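Local coordinates for putative acetamidase/formamidase (Yersinia enterocolitica subsp. palearctica serotype O:3, PDB 5UBU) that acts as an acetamidase of the acetamidase/formamidase family, probably hydrolysing the carbon-nitrogen bond of linear amides, at the interface of chains A and B and the interface of chains A and C. Coordinates in Å, arbitrary orientation; residue numbers count along the deposited sequence, not the author numbering. Chains: chain A/B/C, Putative acetamidase/formamidase.

Contact 1: the interface of chains A and B. Residues chain A 122, 142-143, 231; chain B 297, 300-301.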
loop_
_atom_site.group_PDB
_atom_site.type_symbol
_atom_site.label_atom_id
_atom_site.label_comp_id
_atom_site.label_asym_id
_atom_site.label_seq_id
_atom_site.Cartn_x
_atom_site.Cartn_y
_atom_site.Cartn_z
HETATM N N MSE A 122 10.659 -12.259 19.206
HETATM C CA MSE A 122 9.927 -11.034 18.930
HETATM C C MSE A 122 10.982 -9.983 19.074
HETATM O O MSE A 122 11.329 -9.583 20.186
HETATM C CB MSE A 122 8.791 -10.814 19.909
HETATM C CG MSE A 122 7.531 -11.509 19.433
HETATM SE SE MSE A 122 6.259 -11.547 20.923
HETATM C CE MSE A 122 5.731 -9.627 20.920
ATOM N N LEU A 142 6.912 -3.862 20.836
ATOM C CA LEU A 142 6.293 -4.976 21.546
ATOM C C LEU A 142 7.295 -5.585 22.515
ATOM O O LEU A 142 8.504 -5.358 22.393
ATOM C CB LEU A 142 5.813 -6.056 20.577
ATOM C CG LEU A 142 4.823 -5.632 19.499
ATOM C CD1 LEU A 142 4.464 -6.849 18.659
ATOM C CD2 LEU A 142 3.574 -4.991 20.099
ATOM N N PRO A 143 6.798 -6.364 23.493
ATOM C CA PRO A 143 7.727 -6.966 24.424
ATOM C C PRO A 143 8.747 -7.800 23.700
ATOM O O PRO A 143 8.472 -8.401 22.650
ATOM C CB PRO A 143 6.833 -7.832 25.306
ATOM C CG PRO A 143 5.551 -7.095 25.310
ATOM C CD PRO A 143 5.409 -6.643 23.880
ATOM N N CYS A 231 4.971 -12.834 13.458
ATOM C CA CYS A 231 5.699 -12.181 14.572
ATOM C C CYS A 231 7.096 -11.692 14.192
ATOM O O CYS A 231 7.754 -11.026 14.994
ATOM C CB CYS A 231 5.793 -13.081 15.808
ATOM S SG CYS A 231 7.067 -14.352 15.755
ATOM N N TRP B 297 0.919 -12.954 23.632
ATOM C CA TRP B 297 2.206 -13.109 22.933
ATOM C C TRP B 297 2.456 -14.527 22.459
ATOM O O TRP B 297 3.077 -14.716 21.420
ATOM C CB TRP B 297 3.393 -12.587 23.755
ATOM C CG TRP B 297 3.181 -11.197 24.259
ATOM C CD1 TRP B 297 3.207 -10.797 25.556
ATOM C CD2 TRP B 297 2.809 -10.046 23.489
ATOM N NE1 TRP B 297 2.943 -9.453 25.643
ATOM C CE2 TRP B 297 2.675 -8.970 24.390
ATOM C CE3 TRP B 297 2.590 -9.813 22.124
ATOM C CZ2 TRP B 297 2.325 -7.681 23.976
ATOM C CZ3 TRP B 297 2.247 -8.525 21.713
ATOM C CH2 TRP B 297 2.121 -7.477 22.640
ATOM N N TYR B 300 0.420 -14.939 19.259
ATOM C CA TYR B 300 1.091 -14.199 18.188
ATOM C C TYR B 300 2.265 -14.992 17.616
ATOM O O TYR B 300 2.371 -15.176 16.400
ATOM C CB TYR B 300 1.538 -12.843 18.750
ATOM C CG TYR B 300 2.293 -11.898 17.834
ATOM C CD1 TYR B 300 1.803 -11.557 16.582
ATOM C CD2 TYR B 300 3.416 -11.231 18.290
ATOM C CE1 TYR B 300 2.475 -10.651 15.771
ATOM C CE2 TYR B 300 4.085 -10.320 17.495
ATOM C CZ TYR B 300 3.603 -10.023 16.241
ATOM O OH TYR B 300 4.280 -9.112 15.465
HETATM N N MSE B 301 3.119 -15.498 18.497
HETATM C CA MSE B 301 4.285 -16.272 18.079
HETATM C C MSE B 301 3.885 -17.622 17.559
HETATM O O MSE B 301 4.551 -18.151 16.683
HETATM C CB MSE B 301 5.270 -16.403 19.227
HETATM C CG MSE B 301 5.853 -15.040 19.581
HETATM SE SE MSE B 301 7.082 -15.196 21.116
HETATM C CE MSE B 301 8.632 -16.121 20.344
HETATM O O HOH W 1 6.821 -8.850 16.318
#

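Contact 2: the interface of chains A and C. Residues chain A 38-39, 83, 181-182; chain C 43, 179-180.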
loop_
_atom_site.group_PDB
_atom_site.type_symbol
_atom_site.label_atom_id
_atom_site.label_comp_id
_atom_site.label_asym_id
_atom_site.label_seq_id
_atom_site.Cartn_x
_atom_site.Cartn_y
_atom_site.Cartn_z
ATOM N N TYR A 38 26.061 -11.692 4.828
ATOM C CA TYR A 38 24.838 -10.949 5.113
ATOM C C TYR A 38 24.397 -10.093 3.914
ATOM O O TYR A 38 23.466 -9.294 4.032
ATOM C CB TYR A 38 25.004 -10.122 6.392
ATOM C CG TYR A 38 25.054 -10.992 7.622
ATOM C CD1 TYR A 38 23.872 -11.360 8.273
ATOM C CD2 TYR A 38 26.264 -11.484 8.122
ATOM C CE1 TYR A 38 23.887 -12.169 9.396
ATOM C CE2 TYR A 38 26.290 -12.304 9.241
ATOM C CZ TYR A 38 25.095 -12.640 9.873
ATOM O OH TYR A 38 25.084 -13.438 10.992
ATOM N N THR A 39 25.084 -10.260 2.776
ATOM C CA THR A 39 24.726 -9.579 1.529
ATOM C C THR A 39 24.938 -10.597 0.404
ATOM O O THR A 39 25.894 -11.371 0.429
ATOM C CB THR A 39 25.480 -8.248 1.297
ATOM O OG1 THR A 39 24.887 -7.543 0.203
ATOM C CG2 THR A 39 26.951 -8.460 1.032
ATOM N N PHE A 83 21.117 -7.333 10.010
ATOM C CA PHE A 83 22.062 -8.457 9.980
ATOM C C PHE A 83 21.529 -9.746 10.599
ATOM O O PHE A 83 21.856 -10.100 11.726
ATOM C CB PHE A 83 23.418 -8.074 10.599
ATOM C CG PHE A 83 24.111 -6.946 9.874
ATOM C CD1 PHE A 83 24.956 -7.204 8.809
ATOM C CD2 PHE A 83 23.907 -5.612 10.253
ATOM C CE1 PHE A 83 25.575 -6.168 8.130
ATOM C CE2 PHE A 83 24.526 -4.579 9.577
ATOM C CZ PHE A 83 25.363 -4.857 8.515
ATOM N N SER A 181 24.189 -5.997 -4.748
ATOM C CA SER A 181 24.456 -6.908 -3.637
ATOM C C SER A 181 23.351 -6.563 -2.632
ATOM O O SER A 181 23.384 -5.513 -1.989
ATOM C CB SER A 181 25.854 -6.730 -3.061
ATOM O OG SER A 181 26.161 -7.802 -2.180
ATOM N N ILE A 182 22.356 -7.444 -2.551
ATOM C CA ILE A 182 21.167 -7.266 -1.710
ATOM C C ILE A 182 21.333 -7.938 -0.356
ATOM O O ILE A 182 21.827 -9.060 -0.296
ATOM C CB ILE A 182 19.940 -7.848 -2.452
ATOM C CG1 ILE A 182 19.786 -7.142 -3.818
ATOM C CG2 ILE A 182 18.670 -7.681 -1.628
ATOM C CD1 ILE A 182 18.740 -7.741 -4.736
ATOM N N TYR C 43 32.147 -1.526 -3.355
ATOM C CA TYR C 43 33.019 -2.326 -4.228
ATOM C C TYR C 43 33.620 -1.572 -5.423
ATOM O O TYR C 43 34.527 -2.075 -6.077
ATOM C CB TYR C 43 32.239 -3.548 -4.698
ATOM C CG TYR C 43 31.565 -4.249 -3.538
ATOM C CD1 TYR C 43 32.296 -5.061 -2.674
ATOM C CD2 TYR C 43 30.199 -4.082 -3.290
ATOM C CE1 TYR C 43 31.695 -5.693 -1.605
ATOM C CE2 TYR C 43 29.596 -4.711 -2.221
ATOM C CZ TYR C 43 30.347 -5.518 -1.373
ATOM O OH TYR C 43 29.750 -6.166 -0.310
ATOM N N ILE C 179 27.662 -2.803 3.380
ATOM C CA ILE C 179 28.016 -3.984 2.575
ATOM C C ILE C 179 27.180 -4.173 1.316
ATOM O O ILE C 179 27.615 -4.864 0.404
ATOM C CB ILE C 179 27.995 -5.302 3.397
ATOM C CG1 ILE C 179 26.574 -5.620 3.904
ATOM C CG2 ILE C 179 28.984 -5.213 4.552
ATOM C CD1 ILE C 179 26.432 -6.925 4.660
ATOM N N ASP C 180 25.978 -3.593 1.272
ATOM C CA ASP C 180 25.126 -3.719 0.089
ATOM C C ASP C 180 25.557 -2.789 -1.030
ATOM O O ASP C 180 26.305 -1.845 -0.810
ATOM C CB ASP C 180 23.667 -3.404 0.436
ATOM C CG ASP C 180 22.999 -4.491 1.267
ATOM O OD1 ASP C 180 23.659 -5.492 1.650
ATOM O OD2 ASP C 180 21.770 -4.352 1.505
#

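Contact 3: the interface of chains A and B. Residues chain A 297, 300-301; chain B 120, 122, 142, 145, 147, 231.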
loop_
_atom_site.group_PDB
_atom_site.type_symbol
_atom_site.label_atom_id
_atom_site.label_comp_id
_atom_site.label_asym_id
_atom_site.label_seq_id
_atom_site.Cartn_x
_atom_site.Cartn_y
_atom_site.Cartn_z
ATOM N N TRP A 297 -5.704 -14.352 -22.082
ATOM C CA TRP A 297 -6.944 -13.968 -21.396
ATOM C C TRP A 297 -7.665 -15.147 -20.763
ATOM O O TRP A 297 -8.297 -14.990 -19.725
ATOM C CB TRP A 297 -7.885 -13.158 -22.298
ATOM C CG TRP A 297 -7.198 -11.994 -22.947
ATOM C CD1 TRP A 297 -7.078 -11.754 -24.286
ATOM C CD2 TRP A 297 -6.440 -10.968 -22.288
ATOM N NE1 TRP A 297 -6.343 -10.622 -24.499
ATOM C CE2 TRP A 297 -5.932 -10.120 -23.292
ATOM C CE3 TRP A 297 -6.156 -10.675 -20.949
ATOM C CZ2 TRP A 297 -5.156 -8.989 -23.000
ATOM C CZ3 TRP A 297 -5.387 -9.549 -20.658
ATOM C CH2 TRP A 297 -4.897 -8.723 -21.679
ATOM N N TYR A 300 -5.841 -15.891 -17.493
ATOM C CA TYR A 300 -6.192 -14.850 -16.524
ATOM C C TYR A 300 -7.564 -15.121 -15.893
ATOM O O TYR A 300 -7.704 -15.123 -14.666
ATOM C CB TYR A 300 -6.143 -13.497 -17.239
ATOM C CG TYR A 300 -6.512 -12.254 -16.449
ATOM C CD1 TYR A 300 -5.930 -11.963 -15.226
ATOM C CD2 TYR A 300 -7.333 -11.294 -17.015
ATOM C CE1 TYR A 300 -6.247 -10.798 -14.540
ATOM C CE2 TYR A 300 -7.645 -10.123 -16.355
ATOM C CZ TYR A 300 -7.098 -9.871 -15.124
ATOM O OH TYR A 300 -7.433 -8.695 -14.489
HETATM N N MSE A 301 -8.552 -15.396 -16.732
HETATM C CA MSE A 301 -9.905 -15.671 -16.259
HETATM C C MSE A 301 -9.992 -17.014 -15.589
HETATM O O MSE A 301 -10.786 -17.186 -14.678
HETATM C CB MSE A 301 -10.896 -15.580 -17.410
HETATM C CG MSE A 301 -10.973 -14.151 -17.937
HETATM SE SE MSE A 301 -12.334 -14.041 -19.352
HETATM C CE MSE A 301 -11.511 -15.018 -20.864
ATOM N N CYS B 120 -18.382 -15.430 -16.372
ATOM C CA CYS B 120 -17.130 -14.815 -15.956
ATOM C C CYS B 120 -16.930 -13.686 -16.953
ATOM O O CYS B 120 -17.180 -13.860 -18.151
ATOM C CB CYS B 120 -15.946 -15.772 -16.000
ATOM S SG CYS B 120 -14.395 -14.957 -15.495
HETATM N N MSE B 122 -14.559 -9.879 -17.990
HETATM C CA MSE B 122 -13.444 -8.963 -17.844
HETATM C C MSE B 122 -14.060 -7.630 -18.121
HETATM O O MSE B 122 -14.297 -7.265 -19.266
HETATM C CB MSE B 122 -12.326 -9.270 -18.817
HETATM C CG MSE B 122 -11.358 -10.292 -18.240
HETATM SE SE MSE B 122 -10.155 -10.897 -19.702
HETATM C CE MSE B 122 -9.052 -9.294 -19.877
ATOM N N LEU B 142 -8.173 -3.532 -20.485
ATOM C CA LEU B 142 -7.987 -4.861 -21.048
ATOM C C LEU B 142 -9.155 -5.200 -21.963
ATOM O O LEU B 142 -10.205 -4.549 -21.907
ATOM C CB LEU B 142 -7.902 -5.908 -19.935
ATOM C CG LEU B 142 -6.820 -5.716 -18.876
ATOM C CD1 LEU B 142 -6.924 -6.866 -17.887
ATOM C CD2 LEU B 142 -5.440 -5.653 -19.523
ATOM N N LYS B 145 -14.103 -9.110 -22.312
ATOM C CA LYS B 145 -14.514 -10.511 -22.503
ATOM C C LYS B 145 -15.647 -11.003 -21.601
ATOM O O LYS B 145 -15.836 -10.522 -20.488
ATOM C CB LYS B 145 -13.316 -11.462 -22.342
ATOM C CG LYS B 145 -12.620 -11.888 -23.622
ATOM C CD LYS B 145 -11.936 -10.775 -24.390
ATOM C CE LYS B 145 -11.592 -11.256 -25.805
ATOM N NZ LYS B 145 -10.812 -12.529 -25.836
ATOM N N ARG B 147 -17.620 -14.962 -20.730
ATOM C CA ARG B 147 -17.671 -16.404 -20.889
ATOM C C ARG B 147 -18.972 -16.912 -20.287
ATOM O O ARG B 147 -19.255 -16.625 -19.137
ATOM C CB ARG B 147 -16.502 -17.062 -20.186
ATOM C CG ARG B 147 -15.138 -16.841 -20.812
ATOM C CD ARG B 147 -15.005 -17.431 -22.220
ATOM N NE ARG B 147 -15.801 -18.650 -22.386
ATOM C CZ ARG B 147 -15.470 -19.873 -21.964
ATOM N NH1 ARG B 147 -14.338 -20.102 -21.309
ATOM N NH2 ARG B 147 -16.293 -20.894 -22.194
ATOM N N CYS B 231 -9.304 -11.677 -12.087
ATOM C CA CYS B 231 -9.787 -10.948 -13.286
ATOM C C CYS B 231 -10.926 -9.974 -12.983
ATOM O O CYS B 231 -11.338 -9.216 -13.868
ATOM C CB CYS B 231 -10.203 -11.891 -14.409
ATOM S SG CYS B 231 -11.823 -12.648 -14.223
HETATM O O HOH W 2 -9.707 -7.637 -15.562
#

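Contact 1: the interface of chains A and B
A:Pro143 and A:Cys231 each cover a face of an aromatic ring on helix 296-306 of chain B: the indole of B:Trp297 and the phenol of B:Tyr300. CD of A:Pro143 lies 3.7 Å from the centroid of the six-membered indole ring in a CH-pi contact displaced toward the rim. On that same face the selenomethionine A:Met122, with selenium in place of the methionine sulfur, sets its terminal methyl CE 3.4 Å from CE3 of B:Trp297, the two side chains crossing at about a right angle. The bend at chi3 of A:Met122 (73°) turns this methyl toward the indole, while the selenium faces B:Met301, with 3.7 Å between the two SE atoms.

Over the phenol, CB of A:Cys231 is 3.8 Å from the centroid of the B:Tyr300 ring. A:Leu142 comes to the rim from the other side of the ring plane, its CD1 3.7 Å from CE2 of B:Tyr300; its other branch, CD2, reaches CH2 of B:Trp297. The isobutyl group thus spans both aromatic side chains. With its CG anti to the backbone N (chi1 179°), B:Tyr300 extends far enough for its hydroxyl OH to lie 2.7 Å from a water, which links it to the carbonyl O of A:Cys231.

The patch fits one helix face of chain B into a largely apolar surface of chain A and probably helps to hold the two subunits together.

Contact 2: the interface of chains A and C
A polar link joins A:Thr39 to C:Asp180: the threonine hydroxyl OG1 donates a hydrogen bond of 2.8 Å to the carboxylate oxygen OD1. The donor stands above the carboxylate plane, 44° out of it, and the two side chains run past each other in opposite directions. With chi1 at -169°, A:Thr39 holds OG1 anti to its own nitrogen, where it also shares a hydrogen bond with the hydroxyl OG of A:Ser181, 2.7 Å away. The serine probably helps to hold the threonine hydroxyl in front of the aspartate.

Within chain C, the phenol OH of C:Tyr43 donates to the carbonyl O of C:Ile179 at 2.6 Å, meeting a lone pair in the carbonyl plane, and probably steadies the backbone that carries both C:Ile179 and C:Asp180. The methyl CG2 of A:Thr39 makes van der Waals contact with both of these oxygens.

Apolar packing centres on the delta-methyl of C:Ile179. This CD1 touches CE1 of A:Phe83 and CB of A:Thr39, each at 3.7 Å, and CB of A:Tyr38 at 3.9 Å.

C:Ile179 and C:Asp180 lie in the loop between strands 172-175 and 182-183; on chain A they meet the start of the short strand 39-40, the loop residue A:Phe83 and A:Ser181, just before strand 182-183.

Contact 3: the interface of chains A and B
Helix 296-306 of chain A packs here on strands 117-122 and 145-151 of chain B, in a symmetry-related patch of the two-fold A/B interface. The methyl CE of B:Met122 lies 3.4 Å from CE3 of A:Trp297, and CB of B:Cys231 sits over one face of the A:Tyr300 ring. The selenomethionine A:Met301 extends the contact along the strands.

The beta-carbon CB of A:Met301 is 4.0 Å from SG of B:Cys120, whose thiol points across the interface. Further along, CG of A:Met301 sits 3.8 Å from the selenium of B:Met122, and these two side chains cross at about a right angle. The selenium of A:Met301 approaches CB of B:Lys145 at 4.1 Å. The last torsion of A:Met301 (chi3 -71°) swings the methyl CE to 4.1 Å from CG of B:Arg147. The aliphatic parts of both residues border the end of the selenomethionine, and the guanidinium of B:Arg147 points away from it.

B:Lys145, bent at chi2 and chi4, crosses A:Trp297 roughly at a right angle, its amine NZ ending 4.1 Å from the indole carbon CD1. On the phenol side, a water lies 2.7 Å from the hydroxyl OH of A:Tyr300 and 2.8 Å from the carbonyl O of B:Cys231.

Contact 1 and contact 3 are two symmetry-related patches of one two-fold interface, with helix 296-306 given by chain B in the first and by chain A in the second; their C-alpha centres are about 42 Å apart. Both set Trp297, Tyr300 and Met301 against Met122, Leu142 and Cys231, though the end of Met301 turns opposite ways in the two copies. Each subunit both offers the helix and receives it. Contact 2 faces chain C, about 28 Å from contact 1 and 42 Å from contact 3. Chain A can therefore engage two partners at once, consistent with the four-chain deposited assembly, although the structure alone does not prove that oligomer in solution.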